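Local coordinates for NADH:ubiquinone oxidoreductase, Na translocating, F subunit (Porphyromonas gingivalis, PDB 2R6H), which binds FAD and belongs to the ferredoxin-reductase-like flavoproteins, pairing a flavin-binding antiparallel beta-barrel domain with an alpha/beta domain of the NAD-binding type, at residues 43-49 / 85-91; 36-40 / 143-147; 184-190 / 214-218; 157-161 / 246-250. All coordinates share one frame; numbering follows the deposited sequence.

Contact 1 of 4, residues 43-49 / 85-91; sequences SYAQIKI and TVRAYSM. With FAD (flavin-adenine dinucleotide), chain H.
S43 O accepts from M91 N where two antiparallel strands of the flavin-binding barrel, 44-49 and 85-90, come together; R87 to S90 fit the RxYS signature of the ferredoxin-reductase family, and FAD lies along them. Y44 and S90 form a non-hydrogen-bonded antiparallel pair. With chi1 at 63°, Y44 CG sits between the backbone N and the carbonyl carbon, and the ring lies with one face against the flavin methyl C7M, which is 3.5 Å from Y44 CD2. A88 CB touches the same ring at CD1, 3.6 Å away. A45 exchanges two backbone bonds with Y89 and sets its CB beside the selenium of M91. Q46, on the face shared with Y44 and A88, lays CB and OE1 against V86 CG1. I47 is bonded both ways to R87, and the I47 and Y89 side chains cross at about a right angle, I47 CG1 lying 3.8 Å from Y89 CD2. I49 ends the ladder opposite T85, its CB 3.8 Å from T85 CG2, while its CD1 rests on R87 CB.

Strand 85-90 supplies several of the bonds to the cofactor; further backbone bonds come from N104, R106, K124 and 127-129. S90 N donates to flavin O4 at 2.7 Å, and A88 O accepts from ribityl O2' at 2.6 Å. Y89 OH meets FAD O4' as well as S128 OG. R87 bends at chi2 and chi3, turning its guanidinium away from strand 44-49; NE and NH1, each 3.0 Å from FAD O1P, grip the phosphate, and NH2 donates to V86 O.

Contact 2 of 4, residues 36-40 / 143-147; sequences TMNFK and MSGPY
M37 and M143, both selenomethionines, meet through their methyl groups, the two CE atoms 3.4 Å apart and the chains crossing at about a right angle. M37 leaves its backbone with CG anti to N (chi1 -168°) and runs extended until it bends at the selenium, which lies against the G145-P146 peptide: SE is 4.1 Å from G145 C. That peptide is cis, and the proline ring beyond it faces the 36-40 loop. P146 CB packs on F39 CB at 3.5 Å, but F39 turns its ring away from the strand, toward M91. The contact is apolar throughout. Strand 140-147 lies between 44-49 and 9-19 in the antiparallel barrel of the flavin-binding domain, and the loop 36-40, which leads from strand 24-30 to strand 44-49, lies across its side-chain face at M143 and P146. Behind the two selenomethionines, M143 is backed by A45 and I47 from one neighbouring strand and C12 from the other, with L31 nearby. W10 touches the M37 side chain and bonds through its backbone to M143, and M37 is itself tied by its backbone to G98. On the reverse of the strand S144 OG and Y147 OH share a hydrogen bond of 2.9 Å, while the Y147 ring meets that of Y44.

Contact 3 of 4, residues 184-190 / 214-218; sequences TGRKVSY and PNFKF
V188 and F216 begin a parallel pairing in the Rossmann-like sheet: strand 188-194, helix 203-212 and strand 216-222 form a beta-alpha-beta unit, and strand 216-222 is outermost in the sheet. The tight side carries V188, Y190, F216 and F218. Here Y190 and F218 point the same way, side by side, their rings inclined at 36° with Y190 CD2 3.5 Å from F218 CE2. Each has its CG anti to the backbone N, which sends both rings off the sheet toward F206 of helix 203-212. F216 CD1 lies 4.0 Å from V188 CG1, and F179 of helix 168-181 closes on the F216 ring. Between the strands the bonds alternate, V188 N to N215 O, K217 N to V188 O and Y190 N to K217 O.

The other side is looser. K217 heads away into the exposed margin, and K187 swings off to a salt bridge with E158 and a hydrogen bond to Y246 OH. At the N-terminal end of the pairing, which is partly exposed, polar atoms replace the rings. T184 OG1 accepts from R186 N in an ST turn, and the N215 amide braces that turn from the other segment: ND2 donates to T184 O at 3.1 Å and, nearly straight (171°), to R186 O at 2.6 Å.

Contact 4 of 4, residues 157-161 / 246-250; sequences AEMLY and YLKDH
E158 reaches from the central strand of the Rossmann-like sheet, 158-164, to Y246 in the last turn of helix 238-247, which packs on one face of that sheet, and to H250 in the turn after it. From CB the side chain runs fully extended, CG anti to the backbone N (chi1 180°) and CD anti to CA, and so carries the carboxylate straight out to the helix end. Beyond CD the oxygens divide the partners. OE2 is modelled as accepting from Y246 OH, at the edge of the tyrosine ring and in its plane, though too close for the details to be trusted. K187 NZ forms a salt bridge with the same oxygen and also bonds Y246 OH, so a lysine probably steadies the negative charge here. OE1 turns to the other partner and takes a weak bond from H250 NE2 at 3.1 Å, the carboxylate and imidazole planes being 55° apart. H250 is brought round by a type I turn in which its N donates to L247 O. Two residues along the strand, L160 points to the same side and supplies the apolar half: its CD1 sits 3.8 Å from Y246 CD2 and equally 3.8 Å from L247 CD2.

Overall arrangement
Contacts 1 and 2 belong to the flavin-binding barrel and contacts 3 and 4 to the Rossmann-like domain, with centres about 27 to 32 Å apart between the two pairs. Within each pair a sheet does the joining: strands 44-49 and 140-147 are neighbours, as are 188-194 and 158-164. All four are partly buried. Contacts 1 and 3 are backbone ladders, antiparallel and parallel respectively, and contact 1 alone touches FAD. Contacts 2 and 4 rest on side chains, where a loop or a helix end meets a sheet; contact 2 is apolar, contact 4 mostly polar. K187 links contacts 3 and 4 through E158 and Y246.

Contact 1 of 4, residues 43-49 / 85-91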
# COMPACT_ATOMS: atom_id res chain seq x y z
N SER A 43 -7.40 -0.80 9.61
CA SER A 43 -6.92 0.10 10.66
C SER A 43 -5.42 0.29 10.51
O SER A 43 -4.75 -0.49 9.81
CB SER A 43 -7.24 -0.42 12.06
OG SER A 43 -8.48 0.07 12.54
N TYR A 44 -4.88 1.31 11.16
CA TYR A 44 -3.45 1.57 11.05
C TYR A 44 -2.79 1.64 12.40
O TYR A 44 -3.45 1.78 13.42
CB TYR A 44 -3.18 2.86 10.29
CG TYR A 44 -3.71 4.11 10.95
CD1 TYR A 44 -2.90 4.89 11.77
CD2 TYR A 44 -5.01 4.52 10.75
CE1 TYR A 44 -3.38 6.05 12.38
CE2 TYR A 44 -5.50 5.67 11.35
CZ TYR A 44 -4.69 6.43 12.16
OH TYR A 44 -5.20 7.57 12.75
N ALA A 45 -1.47 1.55 12.39
CA ALA A 45 -0.67 1.65 13.61
C ALA A 45 0.26 2.86 13.52
O ALA A 45 0.28 3.56 12.51
CB ALA A 45 0.12 0.38 13.83
N GLN A 46 1.03 3.10 14.57
CA GLN A 46 1.93 4.24 14.55
C GLN A 46 3.31 3.88 15.04
O GLN A 46 3.45 3.26 16.10
CB GLN A 46 1.38 5.34 15.42
CG GLN A 46 -0.01 5.67 15.11
CD GLN A 46 -0.36 7.02 15.61
OE1 GLN A 46 -0.19 7.31 16.80
NE2 GLN A 46 -0.85 7.88 14.72
N ILE A 47 4.32 4.29 14.28
CA ILE A 47 5.70 4.06 14.66
C ILE A 47 6.28 5.29 15.33
O ILE A 47 6.02 6.41 14.91
CB ILE A 47 6.60 3.75 13.45
CG1 ILE A 47 5.92 2.76 12.51
CG2 ILE A 47 7.94 3.21 13.92
CD1 ILE A 47 5.58 1.45 13.17
N LYS A 48 7.06 5.07 16.39
CA LYS A 48 7.86 6.15 16.94
C LYS A 48 9.13 6.22 16.12
O LYS A 48 9.87 5.25 16.01
CB LYS A 48 8.18 5.93 18.43
CG LYS A 48 7.17 6.59 19.37
CD LYS A 48 7.70 6.76 20.80
CE LYS A 48 6.58 7.22 21.75
NZ LYS A 48 7.05 7.38 23.16
N ILE A 49 9.34 7.38 15.51
CA ILE A 49 10.58 7.67 14.84
C ILE A 49 11.41 8.59 15.75
O ILE A 49 10.96 9.69 16.11
CB ILE A 49 10.32 8.39 13.51
CG1 ILE A 49 9.97 7.38 12.42
CG2 ILE A 49 11.53 9.12 13.08
CD1 ILE A 49 8.56 6.95 12.45
N THR A 85 9.16 11.86 16.68
CA THR A 85 7.85 11.98 16.04
C THR A 85 7.16 10.64 15.85
O THR A 85 7.71 9.59 16.15
CB THR A 85 7.94 12.71 14.68
OG1 THR A 85 6.62 13.07 14.24
CG2 THR A 85 8.60 11.81 13.63
N VAL A 86 5.95 10.69 15.34
CA VAL A 86 5.11 9.51 15.23
C VAL A 86 4.50 9.46 13.82
O VAL A 86 4.20 10.50 13.24
CB VAL A 86 4.02 9.53 16.34
CG1 VAL A 86 3.13 8.29 16.28
CG2 VAL A 86 4.66 9.62 17.71
N ARG A 87 4.34 8.27 13.26
CA ARG A 87 3.83 8.21 11.90
C ARG A 87 2.90 7.03 11.66
O ARG A 87 3.04 5.97 12.28
CB ARG A 87 4.97 8.18 10.88
CG ARG A 87 4.54 8.62 9.51
CD ARG A 87 4.10 10.07 9.50
NE ARG A 87 5.20 10.98 9.21
CZ ARG A 87 5.75 11.81 10.09
NH1 ARG A 87 6.76 12.60 9.73
NH2 ARG A 87 5.31 11.86 11.34
N ALA A 88 1.95 7.22 10.74
CA ALA A 88 0.90 6.24 10.50
C ALA A 88 1.24 5.21 9.41
O ALA A 88 1.65 5.57 8.30
CB ALA A 88 -0.41 6.95 10.17
N TYR A 89 1.07 3.93 9.73
CA TYR A 89 1.17 2.88 8.71
C TYR A 89 0.05 1.85 8.86
O TYR A 89 -0.25 1.40 9.97
CB TYR A 89 2.58 2.26 8.68
CG TYR A 89 3.61 3.29 8.30
CD1 TYR A 89 3.80 3.65 6.98
CD2 TYR A 89 4.36 3.94 9.26
CE1 TYR A 89 4.72 4.62 6.62
CE2 TYR A 89 5.28 4.91 8.92
CZ TYR A 89 5.46 5.25 7.60
OH TYR A 89 6.37 6.23 7.25
N SER A 90 -0.58 1.51 7.73
CA SER A 90 -1.73 0.61 7.70
C SER A 90 -1.30 -0.84 7.83
O SER A 90 -0.30 -1.23 7.24
CB SER A 90 -2.48 0.78 6.37
OG SER A 90 -3.21 1.99 6.34
N MSE A 91 -2.05 -1.65 8.58
CA MSE A 91 -1.79 -3.10 8.65
C MSE A 91 -2.16 -3.79 7.35
O MSE A 91 -3.24 -3.59 6.81
CB MSE A 91 -2.58 -3.78 9.77
CG MSE A 91 -1.86 -3.87 11.09
SE MSE A 91 -2.00 -2.21 12.09
CE MSE A 91 -3.92 -2.23 12.44
PA FAD H . 7.67 13.33 5.55
O1A FAD H . 6.31 13.45 6.22
O2A FAD H . 8.83 13.93 6.36
O5B FAD H . 7.64 14.00 4.07
C5B FAD H . 6.82 13.45 3.05
C4B FAD H . 7.29 13.92 1.68
O4B FAD H . 7.23 15.34 1.61
C3B FAD H . 8.73 13.52 1.40
O3B FAD H . 8.79 12.93 0.13
C2B FAD H . 9.52 14.81 1.39
O2B FAD H . 10.51 14.77 0.38
C1B FAD H . 8.45 15.85 1.09
N9A FAD H . 8.76 17.21 1.60
C8A FAD H . 9.16 17.58 2.87
N7A FAD H . 9.31 18.93 2.90
C5A FAD H . 9.01 19.44 1.67
C6A FAD H . 9.00 20.74 1.15
N6A FAD H . 9.42 21.77 1.88
N1A FAD H . 8.64 20.94 -0.18
C2A FAD H . 8.29 19.87 -0.98
N3A FAD H . 8.30 18.58 -0.46
C4A FAD H . 8.66 18.37 0.85
N1 FAD H . 2.26 5.26 4.08
C2 FAD H . 2.75 4.04 3.70
O2 FAD H . 3.78 4.00 3.05
N3 FAD H . 2.07 2.88 4.05
C4 FAD H . 0.90 2.93 4.80
O4 FAD H . 0.25 1.93 5.15
C4X FAD H . 0.42 4.18 5.19
N5 FAD H . -0.74 4.24 5.93
C5X FAD H . -1.21 5.48 6.30
C6 FAD H . -2.39 5.54 7.03
C7 FAD H . -2.91 6.77 7.44
C7M FAD H . -4.18 6.78 8.24
C8 FAD H . -2.23 7.94 7.09
C8M FAD H . -2.77 9.27 7.50
C9 FAD H . -1.06 7.87 6.35
C9A FAD H . -0.54 6.65 5.95
N10 FAD H . 0.63 6.58 5.20
C10 FAD H . 1.10 5.34 4.82
C1' FAD H . 1.51 7.76 4.96
C2' FAD H . 2.58 7.79 6.04
O2' FAD H . 1.95 7.94 7.29
C3' FAD H . 3.58 8.92 5.85
O3' FAD H . 2.93 10.12 5.49
C4' FAD H . 4.61 8.53 4.82
O4' FAD H . 5.38 7.51 5.39
C5' FAD H . 5.53 9.68 4.48
O5' FAD H . 5.90 10.32 5.68
P FAD H . 7.46 10.55 6.01
O1P FAD H . 7.64 10.89 7.47
O2P FAD H . 8.26 9.35 5.60
O3P FAD H . 7.87 11.79 5.10

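Contact 2 of 4, residues 36-40 / 143-147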
# COMPACT_ATOMS: atom_id res chain seq x y z
N THR A 36 -0.51 -9.43 21.62
CA THR A 36 -1.34 -9.43 20.41
C THR A 36 -2.08 -8.10 20.21
O THR A 36 -2.54 -7.47 21.18
CB THR A 36 -2.34 -10.63 20.42
OG1 THR A 36 -1.79 -11.71 19.65
CG2 THR A 36 -3.69 -10.25 19.83
N MSE A 37 -2.18 -7.67 18.96
CA MSE A 37 -2.97 -6.49 18.62
C MSE A 37 -4.29 -6.87 17.95
O MSE A 37 -4.31 -7.42 16.84
CB MSE A 37 -2.17 -5.53 17.73
CG MSE A 37 -2.82 -4.17 17.56
SE MSE A 37 -2.12 -3.20 16.01
CE MSE A 37 -0.31 -2.86 16.63
N ASN A 38 -5.39 -6.60 18.65
CA ASN A 38 -6.73 -6.76 18.12
C ASN A 38 -7.02 -5.58 17.22
O ASN A 38 -7.01 -4.45 17.69
CB ASN A 38 -7.75 -6.74 19.25
CG ASN A 38 -7.35 -7.64 20.41
OD1 ASN A 38 -6.68 -8.65 20.21
ND2 ASN A 38 -7.78 -7.27 21.62
N PHE A 39 -7.27 -5.83 15.94
CA PHE A 39 -7.63 -4.72 15.07
C PHE A 39 -8.64 -5.12 14.02
O PHE A 39 -8.78 -6.29 13.72
CB PHE A 39 -6.38 -4.12 14.41
CG PHE A 39 -5.68 -5.04 13.45
CD1 PHE A 39 -5.84 -4.89 12.08
CD2 PHE A 39 -4.86 -6.05 13.90
CE1 PHE A 39 -5.20 -5.73 11.19
CE2 PHE A 39 -4.21 -6.90 13.01
CZ PHE A 39 -4.38 -6.74 11.66
N LYS A 40 -9.37 -4.15 13.49
CA LYS A 40 -10.25 -4.41 12.36
C LYS A 40 -9.50 -4.09 11.05
O LYS A 40 -8.68 -3.18 11.03
CB LYS A 40 -11.56 -3.62 12.49
CG LYS A 40 -12.42 -4.04 13.69
CD LYS A 40 -13.78 -3.33 13.75
CE LYS A 40 -14.86 -4.01 12.86
NZ LYS A 40 -15.70 -5.06 13.56
N MSE A 143 5.71 0.81 18.74
CA MSE A 143 4.55 0.81 17.88
C MSE A 143 3.26 0.79 18.66
O MSE A 143 3.11 0.05 19.62
CB MSE A 143 4.59 -0.40 16.96
CG MSE A 143 3.64 -0.28 15.81
SE MSE A 143 3.73 -1.77 14.57
CE MSE A 143 2.95 -3.15 15.71
N SER A 144 2.31 1.63 18.26
CA SER A 144 1.01 1.66 18.92
C SER A 144 -0.11 1.42 17.92
O SER A 144 0.04 1.67 16.73
CB SER A 144 0.79 2.99 19.65
OG SER A 144 1.10 4.11 18.82
N GLY A 145 -1.24 0.95 18.42
CA GLY A 145 -2.41 0.73 17.59
C GLY A 145 -3.46 -0.06 18.34
O GLY A 145 -3.23 -0.40 19.50
N PRO A 146 -4.61 -0.34 17.68
CA PRO A 146 -4.90 0.06 16.30
C PRO A 146 -5.55 1.43 16.27
O PRO A 146 -6.06 1.88 17.29
CB PRO A 146 -5.94 -0.98 15.86
CG PRO A 146 -6.25 -1.80 17.07
CD PRO A 146 -5.74 -1.08 18.25
N TYR A 147 -5.56 2.08 15.12
CA TYR A 147 -6.32 3.30 14.97
C TYR A 147 -7.17 3.21 13.71
O TYR A 147 -6.96 2.32 12.88
CB TYR A 147 -5.40 4.51 14.86
CG TYR A 147 -4.41 4.64 15.99
CD1 TYR A 147 -3.17 4.03 15.92
CD2 TYR A 147 -4.72 5.38 17.12
CE1 TYR A 147 -2.26 4.14 16.95
CE2 TYR A 147 -3.82 5.50 18.17
CZ TYR A 147 -2.59 4.88 18.08
OH TYR A 147 -1.66 4.99 19.11

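Contact 3 of 4, residues 184-190 / 214-218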
# COMPACT_ATOMS: atom_id res chain seq x y z
N THR A 184 -16.20 -15.23 2.55
CA THR A 184 -17.41 -14.54 2.13
C THR A 184 -17.98 -15.01 0.82
O THR A 184 -17.30 -15.61 -0.01
CB THR A 184 -17.20 -13.03 2.00
OG1 THR A 184 -18.42 -12.42 1.54
CG2 THR A 184 -16.07 -12.72 1.02
N GLY A 185 -19.26 -14.70 0.63
CA GLY A 185 -19.94 -15.07 -0.59
C GLY A 185 -20.26 -13.84 -1.40
O GLY A 185 -20.91 -13.91 -2.44
N ARG A 186 -19.81 -12.69 -0.89
CA ARG A 186 -19.94 -11.45 -1.62
C ARG A 186 -19.12 -11.50 -2.91
O ARG A 186 -18.14 -12.25 -3.00
CB ARG A 186 -19.47 -10.30 -0.75
CG ARG A 186 -20.44 -9.94 0.32
CD ARG A 186 -20.67 -8.45 0.27
NE ARG A 186 -20.13 -7.75 1.43
CZ ARG A 186 -19.91 -6.45 1.46
NH1 ARG A 186 -20.14 -5.69 0.40
NH2 ARG A 186 -19.43 -5.91 2.57
N LYS A 187 -19.52 -10.71 -3.91
CA LYS A 187 -18.74 -10.57 -5.13
C LYS A 187 -17.74 -9.43 -4.98
O LYS A 187 -18.09 -8.32 -4.58
CB LYS A 187 -19.66 -10.33 -6.32
CG LYS A 187 -18.91 -10.07 -7.61
CD LYS A 187 -19.60 -10.76 -8.78
CE LYS A 187 -19.20 -10.14 -10.10
NZ LYS A 187 -19.30 -8.66 -10.03
N VAL A 188 -16.48 -9.72 -5.28
CA VAL A 188 -15.39 -8.83 -4.90
C VAL A 188 -14.32 -8.78 -5.99
O VAL A 188 -13.72 -9.80 -6.31
CB VAL A 188 -14.70 -9.30 -3.58
CG1 VAL A 188 -13.57 -8.36 -3.22
CG2 VAL A 188 -15.69 -9.40 -2.43
N SER A 189 -14.08 -7.61 -6.55
CA SER A 189 -12.96 -7.45 -7.46
C SER A 189 -11.94 -6.49 -6.86
O SER A 189 -12.29 -5.54 -6.15
CB SER A 189 -13.43 -6.96 -8.84
OG SER A 189 -14.04 -5.68 -8.76
N TYR A 190 -10.66 -6.73 -7.14
CA TYR A 190 -9.60 -5.83 -6.73
C TYR A 190 -8.80 -5.41 -7.95
O TYR A 190 -8.24 -6.25 -8.63
CB TYR A 190 -8.69 -6.53 -5.73
CG TYR A 190 -7.55 -5.71 -5.21
CD1 TYR A 190 -7.63 -4.33 -5.15
CD2 TYR A 190 -6.40 -6.31 -4.73
CE1 TYR A 190 -6.59 -3.58 -4.65
CE2 TYR A 190 -5.36 -5.56 -4.22
CZ TYR A 190 -5.45 -4.20 -4.18
OH TYR A 190 -4.40 -3.44 -3.68
N PRO A 214 -14.90 -18.29 -6.84
CA PRO A 214 -15.40 -17.74 -8.10
C PRO A 214 -15.80 -16.28 -7.95
O PRO A 214 -15.79 -15.55 -8.94
CB PRO A 214 -16.64 -18.59 -8.36
CG PRO A 214 -16.33 -19.89 -7.71
CD PRO A 214 -15.53 -19.56 -6.49
N ASN A 215 -16.13 -15.85 -6.74
CA ASN A 215 -16.67 -14.52 -6.50
C ASN A 215 -15.61 -13.42 -6.32
O ASN A 215 -15.93 -12.26 -6.06
CB ASN A 215 -17.69 -14.51 -5.34
CG ASN A 215 -17.22 -15.32 -4.14
OD1 ASN A 215 -16.79 -16.46 -4.27
ND2 ASN A 215 -17.33 -14.72 -2.94
N PHE A 216 -14.35 -13.79 -6.49
CA PHE A 216 -13.28 -12.82 -6.39
C PHE A 216 -12.44 -12.75 -7.66
O PHE A 216 -12.04 -13.78 -8.19
CB PHE A 216 -12.39 -13.13 -5.19
CG PHE A 216 -11.11 -12.36 -5.18
CD1 PHE A 216 -11.07 -11.05 -4.75
CD2 PHE A 216 -9.94 -12.96 -5.60
CE1 PHE A 216 -9.90 -10.35 -4.74
CE2 PHE A 216 -8.76 -12.26 -5.59
CZ PHE A 216 -8.74 -10.95 -5.16
N LYS A 217 -12.19 -11.54 -8.15
CA LYS A 217 -11.30 -11.34 -9.29
C LYS A 217 -10.26 -10.28 -8.98
O LYS A 217 -10.53 -9.30 -8.29
CB LYS A 217 -12.09 -10.96 -10.54
CG LYS A 217 -13.08 -12.00 -10.98
CD LYS A 217 -12.43 -13.04 -11.87
CE LYS A 217 -13.50 -13.99 -12.42
NZ LYS A 217 -13.25 -14.44 -13.84
N PHE A 218 -9.06 -10.50 -9.50
CA PHE A 218 -7.96 -9.58 -9.29
C PHE A 218 -7.39 -9.20 -10.64
O PHE A 218 -7.05 -10.06 -11.43
CB PHE A 218 -6.90 -10.27 -8.45
CG PHE A 218 -5.65 -9.46 -8.25
CD1 PHE A 218 -4.41 -9.97 -8.61
CD2 PHE A 218 -5.71 -8.20 -7.69
CE1 PHE A 218 -3.26 -9.25 -8.43
CE2 PHE A 218 -4.55 -7.45 -7.50
CZ PHE A 218 -3.32 -7.98 -7.87

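Contact 4 of 4, residues 157-161 / 246-250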
# COMPACT_ATOMS: atom_id res chain seq x y z
N ALA A 157 -23.60 -6.12 -0.65
CA ALA A 157 -23.29 -5.37 -1.87
C ALA A 157 -22.06 -5.88 -2.63
O ALA A 157 -21.18 -6.51 -2.05
CB ALA A 157 -23.10 -3.91 -1.53
N GLU A 158 -21.98 -5.60 -3.93
CA GLU A 158 -20.75 -5.90 -4.65
C GLU A 158 -19.64 -4.99 -4.15
O GLU A 158 -19.89 -3.82 -3.86
CB GLU A 158 -20.92 -5.70 -6.16
CG GLU A 158 -19.64 -6.00 -6.94
CD GLU A 158 -19.79 -5.80 -8.45
OE1 GLU A 158 -20.93 -5.66 -8.94
OE2 GLU A 158 -18.73 -5.81 -9.14
N MSE A 159 -18.43 -5.51 -4.04
CA MSE A 159 -17.29 -4.69 -3.69
C MSE A 159 -16.34 -4.57 -4.88
O MSE A 159 -16.08 -5.54 -5.59
CB MSE A 159 -16.54 -5.29 -2.51
CG MSE A 159 -17.43 -5.93 -1.45
SE MSE A 159 -16.52 -6.25 0.26
CE MSE A 159 -17.19 -8.06 0.65
N LEU A 160 -15.84 -3.35 -5.08
CA LEU A 160 -14.79 -3.10 -6.05
C LEU A 160 -13.63 -2.38 -5.37
O LEU A 160 -13.78 -1.24 -4.94
CB LEU A 160 -15.32 -2.25 -7.20
CG LEU A 160 -14.56 -2.30 -8.53
CD1 LEU A 160 -15.46 -1.85 -9.67
CD2 LEU A 160 -13.29 -1.46 -8.46
N TYR A 161 -12.49 -3.06 -5.26
CA TYR A 161 -11.29 -2.48 -4.64
C TYR A 161 -10.38 -1.84 -5.68
O TYR A 161 -10.12 -2.42 -6.73
CB TYR A 161 -10.52 -3.56 -3.88
CG TYR A 161 -11.12 -3.88 -2.53
CD1 TYR A 161 -12.16 -4.79 -2.40
CD2 TYR A 161 -10.65 -3.25 -1.38
CE1 TYR A 161 -12.70 -5.06 -1.17
CE2 TYR A 161 -11.19 -3.52 -0.15
CZ TYR A 161 -12.21 -4.43 -0.04
OH TYR A 161 -12.74 -4.69 1.20
N TYR A 246 -15.00 -2.97 -17.14
CA TYR A 246 -15.97 -3.53 -16.21
C TYR A 246 -17.19 -2.62 -16.07
O TYR A 246 -18.32 -3.03 -16.34
CB TYR A 246 -15.33 -3.76 -14.84
CG TYR A 246 -16.20 -4.55 -13.88
CD1 TYR A 246 -16.70 -5.79 -14.23
CD2 TYR A 246 -16.51 -4.04 -12.63
CE1 TYR A 246 -17.50 -6.51 -13.36
CE2 TYR A 246 -17.31 -4.76 -11.75
CZ TYR A 246 -17.80 -5.99 -12.12
OH TYR A 246 -18.58 -6.71 -11.25
N LEU A 247 -16.95 -1.38 -15.66
CA LEU A 247 -18.03 -0.49 -15.25
C LEU A 247 -18.91 -0.11 -16.43
O LEU A 247 -20.13 -0.29 -16.40
CB LEU A 247 -17.46 0.77 -14.58
CG LEU A 247 -16.94 0.60 -13.15
CD1 LEU A 247 -16.93 1.94 -12.43
CD2 LEU A 247 -17.76 -0.42 -12.39
N LYS A 248 -18.29 0.43 -17.48
CA LYS A 248 -19.02 0.88 -18.66
C LYS A 248 -20.18 -0.06 -18.97
O LYS A 248 -21.31 0.38 -19.15
CB LYS A 248 -18.08 0.98 -19.86
CG LYS A 248 -18.70 1.64 -21.08
CD LYS A 248 -17.69 1.77 -22.21
CE LYS A 248 -18.39 1.89 -23.56
NZ LYS A 248 -18.13 3.21 -24.20
N ASP A 249 -19.88 -1.35 -19.04
CA ASP A 249 -20.89 -2.35 -19.41
C ASP A 249 -21.69 -2.91 -18.23
O ASP A 249 -22.46 -3.85 -18.40
CB ASP A 249 -20.23 -3.50 -20.19
CG ASP A 249 -19.67 -3.05 -21.54
OD1 ASP A 249 -20.12 -2.01 -22.06
OD2 ASP A 249 -18.77 -3.74 -22.06
N HIS A 250 -21.51 -2.36 -17.04
CA HIS A 250 -22.15 -2.91 -15.85
C HIS A 250 -23.56 -2.38 -15.72
O HIS A 250 -23.83 -1.23 -16.03
CB HIS A 250 -21.34 -2.55 -14.60
CG HIS A 250 -21.76 -3.29 -13.37
ND1 HIS A 250 -22.68 -2.78 -12.47
CD2 HIS A 250 -21.36 -4.48 -12.86
CE1 HIS A 250 -22.84 -3.63 -11.48
NE2 HIS A 250 -22.05 -4.67 -11.69